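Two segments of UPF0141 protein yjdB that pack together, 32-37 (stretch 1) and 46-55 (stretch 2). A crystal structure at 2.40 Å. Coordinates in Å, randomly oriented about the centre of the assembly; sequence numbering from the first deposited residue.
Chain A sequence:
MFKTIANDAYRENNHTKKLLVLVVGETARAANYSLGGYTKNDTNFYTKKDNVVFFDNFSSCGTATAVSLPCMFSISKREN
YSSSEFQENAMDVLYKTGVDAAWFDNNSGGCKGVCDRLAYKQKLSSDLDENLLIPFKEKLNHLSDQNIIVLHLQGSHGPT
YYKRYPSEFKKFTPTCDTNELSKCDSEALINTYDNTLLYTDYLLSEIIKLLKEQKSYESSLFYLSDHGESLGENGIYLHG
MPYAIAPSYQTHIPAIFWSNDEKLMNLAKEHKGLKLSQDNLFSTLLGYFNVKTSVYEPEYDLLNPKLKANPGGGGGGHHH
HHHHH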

ATOM      1  N   ASN A  32       8.482 -10.360  -7.119  1.00 42.45           N
ATOM      2  CA  ASN A  32       7.561 -11.030  -8.044  1.00 45.03           C
ATOM      3  C   ASN A  32       6.715 -10.026  -8.821  1.00 45.20           C
ATOM      4  O   ASN A  32       5.620 -10.330  -9.268  1.00 44.80           O
ATOM      5  CB  ASN A  32       6.660 -12.015  -7.309  1.00 39.80           C
ATOM      6  CG  ASN A  32       7.395 -13.265  -6.869  1.00 39.15           C
ATOM      7  OD1 ASN A  32       8.452 -13.198  -6.246  1.00 43.70           O
ATOM      8  ND2 ASN A  32       6.833 -14.412  -7.190  1.00 36.08           N
ATOM      9  N   TYR A  33       7.221  -8.809  -8.935  1.00 47.75           N
ATOM     10  CA  TYR A  33       6.585  -7.783  -9.744  1.00 47.55           C
ATOM     11  C   TYR A  33       7.278  -7.700 -11.112  1.00 52.02           C
ATOM     12  O   TYR A  33       8.503  -7.564 -11.201  1.00 48.09           O
ATOM     13  CB  TYR A  33       6.589  -6.440  -8.993  1.00 42.22           C
ATOM     14  CG  TYR A  33       5.398  -6.339  -8.070  1.00 41.75           C
ATOM     15  CD1 TYR A  33       5.269  -7.195  -6.980  1.00 37.18           C
ATOM     16  CD2 TYR A  33       4.372  -5.416  -8.313  1.00 43.45           C
ATOM     17  CE1 TYR A  33       4.160  -7.139  -6.149  1.00 37.32           C
ATOM     18  CE2 TYR A  33       3.256  -5.342  -7.482  1.00 35.75           C
ATOM     19  CZ  TYR A  33       3.154  -6.220  -6.407  1.00 39.31           C
ATOM     20  OH  TYR A  33       2.067  -6.175  -5.572  1.00 41.09           O
ATOM     21  N   SER A  34       6.506  -7.907 -12.174  1.00 49.60           N
ATOM     22  CA  SER A  34       7.060  -7.818 -13.522  1.00 53.38           C
ATOM     23  C   SER A  34       7.394  -6.360 -13.883  1.00 55.31           C
ATOM     24  O   SER A  34       8.250  -6.106 -14.730  1.00 58.87           O
ATOM     25  CB  SER A  34       6.105  -8.444 -14.543  1.00 52.26           C
ATOM     26  OG  SER A  34       4.797  -7.893 -14.447  1.00 56.26           O
ATOM     27  N   LEU A  35       6.726  -5.411 -13.226  1.00 50.39           N
ATOM     28  CA  LEU A  35       7.059  -3.983 -13.322  1.00 50.98           C
ATOM     29  C   LEU A  35       8.507  -3.726 -12.931  1.00 54.46           C
ATOM     30  O   LEU A  35       9.095  -2.706 -13.299  1.00 62.05           O
ATOM     31  CB  LEU A  35       6.120  -3.144 -12.434  1.00 48.25           C
ATOM     32  CG  LEU A  35       4.745  -2.768 -13.013  1.00 48.43           C
ATOM     33  CD1 LEU A  35       3.742  -2.370 -11.922  1.00 38.80           C
ATOM     34  CD2 LEU A  35       4.844  -1.670 -14.060  1.00 51.08           C
ATOM     35  N   GLY A  36       9.073  -4.644 -12.154  1.00 51.75           N
ATOM     36  CA  GLY A  36      10.432  -4.498 -11.671  1.00 52.94           C
ATOM     37  C   GLY A  36      11.377  -5.514 -12.274  1.00 56.55           C
ATOM     38  O   GLY A  36      12.518  -5.633 -11.837  1.00 60.24           O
ATOM     39  N   GLY A  37      10.913  -6.254 -13.276  1.00 52.33           N
ATOM     40  CA  GLY A  37      11.795  -7.189 -13.944  1.00 59.07           C
ATOM     41  C   GLY A  37      11.638  -8.657 -13.584  1.00 62.24           C
ATOM     42  O   GLY A  37      12.528  -9.466 -13.872  1.00 57.60           O
ATOM     43  N   TYR A  46      -1.927  -5.535 -15.942  1.00 60.10           N
ATOM     44  CA  TYR A  46      -2.941  -4.488 -16.032  1.00 59.12           C
ATOM     45  C   TYR A  46      -2.433  -3.058 -15.823  1.00 61.07           C
ATOM     46  O   TYR A  46      -2.733  -2.174 -16.632  1.00 61.76           O
ATOM     47  CB  TYR A  46      -4.057  -4.785 -15.041  1.00 56.97           C
ATOM     48  CG  TYR A  46      -4.791  -6.046 -15.392  1.00 60.87           C
ATOM     49  CD1 TYR A  46      -4.424  -7.263 -14.833  1.00 58.97           C
ATOM     50  CD2 TYR A  46      -5.831  -6.030 -16.313  1.00 58.92           C
ATOM     51  CE1 TYR A  46      -5.088  -8.428 -15.169  1.00 60.43           C
ATOM     52  CE2 TYR A  46      -6.512  -7.192 -16.655  1.00 57.62           C
ATOM     53  CZ  TYR A  46      -6.136  -8.390 -16.083  1.00 64.61           C
ATOM     54  OH  TYR A  46      -6.801  -9.552 -16.419  1.00 60.37           O
ATOM     55  N   THR A  47      -1.691  -2.818 -14.744  1.00 62.38           N
ATOM     56  CA  THR A  47      -1.186  -1.471 -14.479  1.00 60.39           C
ATOM     57  C   THR A  47      -0.015  -1.120 -15.410  1.00 62.38           C
ATOM     58  O   THR A  47       0.377   0.046 -15.490  1.00 63.53           O
ATOM     59  CB  THR A  47      -0.780  -1.258 -12.990  1.00 50.58           C
ATOM     60  OG1 THR A  47       0.168  -2.241 -12.585  1.00 52.61           O
ATOM     61  CG2 THR A  47      -1.994  -1.349 -12.085  1.00 52.05           C
ATOM     62  N   LYS A  48       0.548  -2.110 -16.107  1.00 61.94           N
ATOM     63  CA  LYS A  48       1.545  -1.801 -17.141  1.00 65.35           C
ATOM     64  C   LYS A  48       0.920  -0.949 -18.241  1.00 67.23           C
ATOM     65  O   LYS A  48       1.587  -0.118 -18.851  1.00 66.31           O
ATOM     66  CB  LYS A  48       2.147  -3.064 -17.771  1.00 60.11           C
ATOM     67  CG  LYS A  48       3.449  -3.548 -17.150  1.00 64.26           C
ATOM     68  CD  LYS A  48       3.911  -4.886 -17.777  1.00 65.77           C
ATOM     69  CE  LYS A  48       5.259  -5.340 -17.227  1.00 59.22           C
ATOM     70  NZ  LYS A  48       5.806  -6.556 -17.909  1.00 61.81           N
ATOM     71  N   LYS A  49      -0.364  -1.180 -18.500  1.00 70.36           N
ATOM     72  CA  LYS A  49      -1.084  -0.464 -19.546  1.00 67.49           C
ATOM     73  C   LYS A  49      -1.431   0.965 -19.126  1.00 67.92           C
ATOM     74  O   LYS A  49      -1.821   1.783 -19.956  1.00 67.53           O
ATOM     75  CB  LYS A  49      -2.334  -1.250 -19.947  1.00 58.90           C
ATOM     76  CG  LYS A  49      -1.950  -2.608 -20.538  1.00 63.69           C
ATOM     77  CD  LYS A  49      -3.125  -3.433 -21.023  1.00 63.67           C
ATOM     78  CE  LYS A  49      -2.662  -4.839 -21.447  1.00 66.92           C
ATOM     79  NZ  LYS A  49      -3.656  -5.561 -22.308  1.00 63.22           N
ATOM     80  N   ASP A  50      -1.266   1.273 -17.846  1.00 65.93           N
ATOM     81  CA  ASP A  50      -1.545   2.616 -17.370  1.00 64.26           C
ATOM     82  C   ASP A  50      -0.240   3.354 -17.112  1.00 64.45           C
ATOM     83  O   ASP A  50      -0.243   4.470 -16.586  1.00 63.50           O
ATOM     84  CB  ASP A  50      -2.397   2.567 -16.101  1.00 62.52           C
ATOM     85  CG  ASP A  50      -3.770   1.970 -16.345  1.00 65.00           C
ATOM     86  OD1 ASP A  50      -4.419   2.367 -17.334  1.00 70.88           O
ATOM     87  OD2 ASP A  50      -4.204   1.104 -15.554  1.00 65.80           O
ATOM     88  N   ASN A  51       0.866   2.724 -17.511  1.00 64.34           N
ATOM     89  CA  ASN A  51       2.217   3.274 -17.346  1.00 64.14           C
ATOM     90  C   ASN A  51       2.505   3.817 -15.937  1.00 69.16           C
ATOM     91  O   ASN A  51       3.100   4.887 -15.771  1.00 63.78           O
ATOM     92  CB  ASN A  51       2.466   4.357 -18.396  1.00 70.61           C
ATOM     93  CG  ASN A  51       2.233   3.849 -19.810  1.00 77.01           C
ATOM     94  OD1 ASN A  51       3.034   3.070 -20.336  1.00 75.98           O
ATOM     95  ND2 ASN A  51       1.130   4.279 -20.428  1.00 70.11           N
ATOM     96  N   VAL A  52       2.043   3.078 -14.931  1.00 64.62           N
ATOM     97  CA  VAL A  52       2.247   3.428 -13.535  1.00 56.19           C
ATOM     98  C   VAL A  52       3.735   3.521 -13.213  1.00 55.19           C
ATOM     99  O   VAL A  52       4.556   2.927 -13.914  1.00 53.97           O
ATOM    100  CB  VAL A  52       1.567   2.398 -12.611  1.00 58.11           C
ATOM    101  CG1 VAL A  52       0.077   2.335 -12.900  1.00 53.70           C
ATOM    102  CG2 VAL A  52       2.196   1.010 -12.774  1.00 56.60           C
ATOM    103  N   VAL A  53       4.083   4.285 -12.176  1.00 57.48           N
ATOM    104  CA  VAL A  53       5.470   4.361 -11.712  1.00 57.47           C
ATOM    105  C   VAL A  53       5.715   3.299 -10.640  1.00 57.29           C
ATOM    106  O   VAL A  53       4.937   3.184  -9.686  1.00 54.14           O
ATOM    107  CB  VAL A  53       5.818   5.757 -11.139  1.00 56.47           C
ATOM    108  CG1 VAL A  53       7.220   5.769 -10.575  1.00 57.63           C
ATOM    109  CG2 VAL A  53       5.684   6.822 -12.205  1.00 64.88           C
ATOM    110  N   PHE A  54       6.794   2.531 -10.802  1.00 54.25           N
ATOM    111  CA  PHE A  54       7.134   1.462  -9.870  1.00 54.06           C
ATOM    112  C   PHE A  54       8.457   1.695  -9.153  1.00 55.17           C
ATOM    113  O   PHE A  54       9.520   1.743  -9.779  1.00 56.67           O
ATOM    114  CB  PHE A  54       7.172   0.118 -10.602  1.00 56.23           C
ATOM    115  CG  PHE A  54       7.617  -1.036  -9.741  1.00 51.91           C
ATOM    116  CD1 PHE A  54       6.735  -1.655  -8.868  1.00 50.56           C
ATOM    117  CD2 PHE A  54       8.911  -1.503  -9.811  1.00 48.67           C
ATOM    118  CE1 PHE A  54       7.144  -2.728  -8.083  1.00 44.78           C
ATOM    119  CE2 PHE A  54       9.327  -2.566  -9.022  1.00 52.37           C
ATOM    120  CZ  PHE A  54       8.440  -3.177  -8.158  1.00 45.68           C
ATOM    121  N   PHE A  55       8.381   1.785  -7.831  1.00 53.70           N
ATOM    122  CA  PHE A  55       9.555   1.942  -6.992  1.00 53.47           C
ATOM    123  C   PHE A  55      10.259   0.599  -6.790  1.00 54.86           C
ATOM    124  O   PHE A  55       9.744  -0.299  -6.117  1.00 52.37           O
ATOM    125  CB  PHE A  55       9.139   2.543  -5.658  1.00 50.69           C
ATOM    126  CG  PHE A  55       8.600   3.932  -5.779  1.00 56.44           C
ATOM    127  CD1 PHE A  55       7.311   4.149  -6.231  1.00 54.95           C
ATOM    128  CD2 PHE A  55       9.389   5.028  -5.463  1.00 55.75           C
ATOM    129  CE1 PHE A  55       6.814   5.430  -6.358  1.00 53.17           C
ATOM    130  CE2 PHE A  55       8.891   6.306  -5.587  1.00 55.63           C
ATOM    131  CZ  PHE A  55       7.607   6.503  -6.031  1.00 53.40           C
TER

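Two chain segments can pack closely without a hydrogen bond between them, and this small contact in yjdB is an example. Only 384 Å² of surface, summed over both sides, is buried between the stretches. Much of that belongs to two residues, Leu 35 and Phe 54, whose CA atoms lie 6.4 Å apart.

Asn 32 opens stretch 1 without reaching its neighbour; its side-chain amide is hydrogen-bonded elsewhere in the structure. The contact begins at Tyr 33, whose CB lies 3.8 Å from CZ of Phe 54. The two rings run nearly parallel, with planes at 14°, but they are slid apart, their centroids separated by 5.9 Å, so that they barely overlap. Near-parallel planes alone do not make a stack; here the closest apolar approach comes from the tyrosine's CB rather than from its ring.

Ser 34 has a little more of its surface covered than Tyr 33, though far less than Leu 35. Its CA-to-CB bond points away from stretch 2 overall, yet Ser 34 OG comes within 3.8 Å of CE of Lys 48. That lysine starts out sideways, but its extended chain, with chi2 to chi4 all t, brings its end nearer to stretch 1. The approach is one of packing against a methylene, while NZ of Lys 48 finds its hydrogen bond elsewhere.

Leu 35 is the centre of the arrangement. It points toward stretch 2, and its CB sits over one face of the Phe 54 ring, 4.1 Å from the centroid and 26° off the ring normal, a CH-pi contact. Farther out, Leu 35 CD1 lies 3.8 Å from CG2 of Val 52 and 3.6 Å from OG1 of Thr 47, which is hydrogen-bonded elsewhere, while Leu 35 CD2 lies 3.9 Å from CG of Lys 48. One side chain thus touches residues from both the helix-like turn at 46-49 and the segment leading into the strand that includes Phe 54.

At Gly 36 the absence of a side chain becomes part of the fit. Its CA lies 3.5 Å from CE2 of Phe 54, and an ideally placed CB would stand 2.6 Å from that same CE2, a clash. The backbone bond from Gly 36 N to Tyr 33 O, 3.1 Å long, spans Ser 34 and Leu 35, and its end residues, Tyr 33 and Gly 36, both touch Phe 54. Gly 37 makes no contact with stretch 2. Its backbone angles call for glycine on local grounds, since a CB would jam against the preceding carbonyl oxygen.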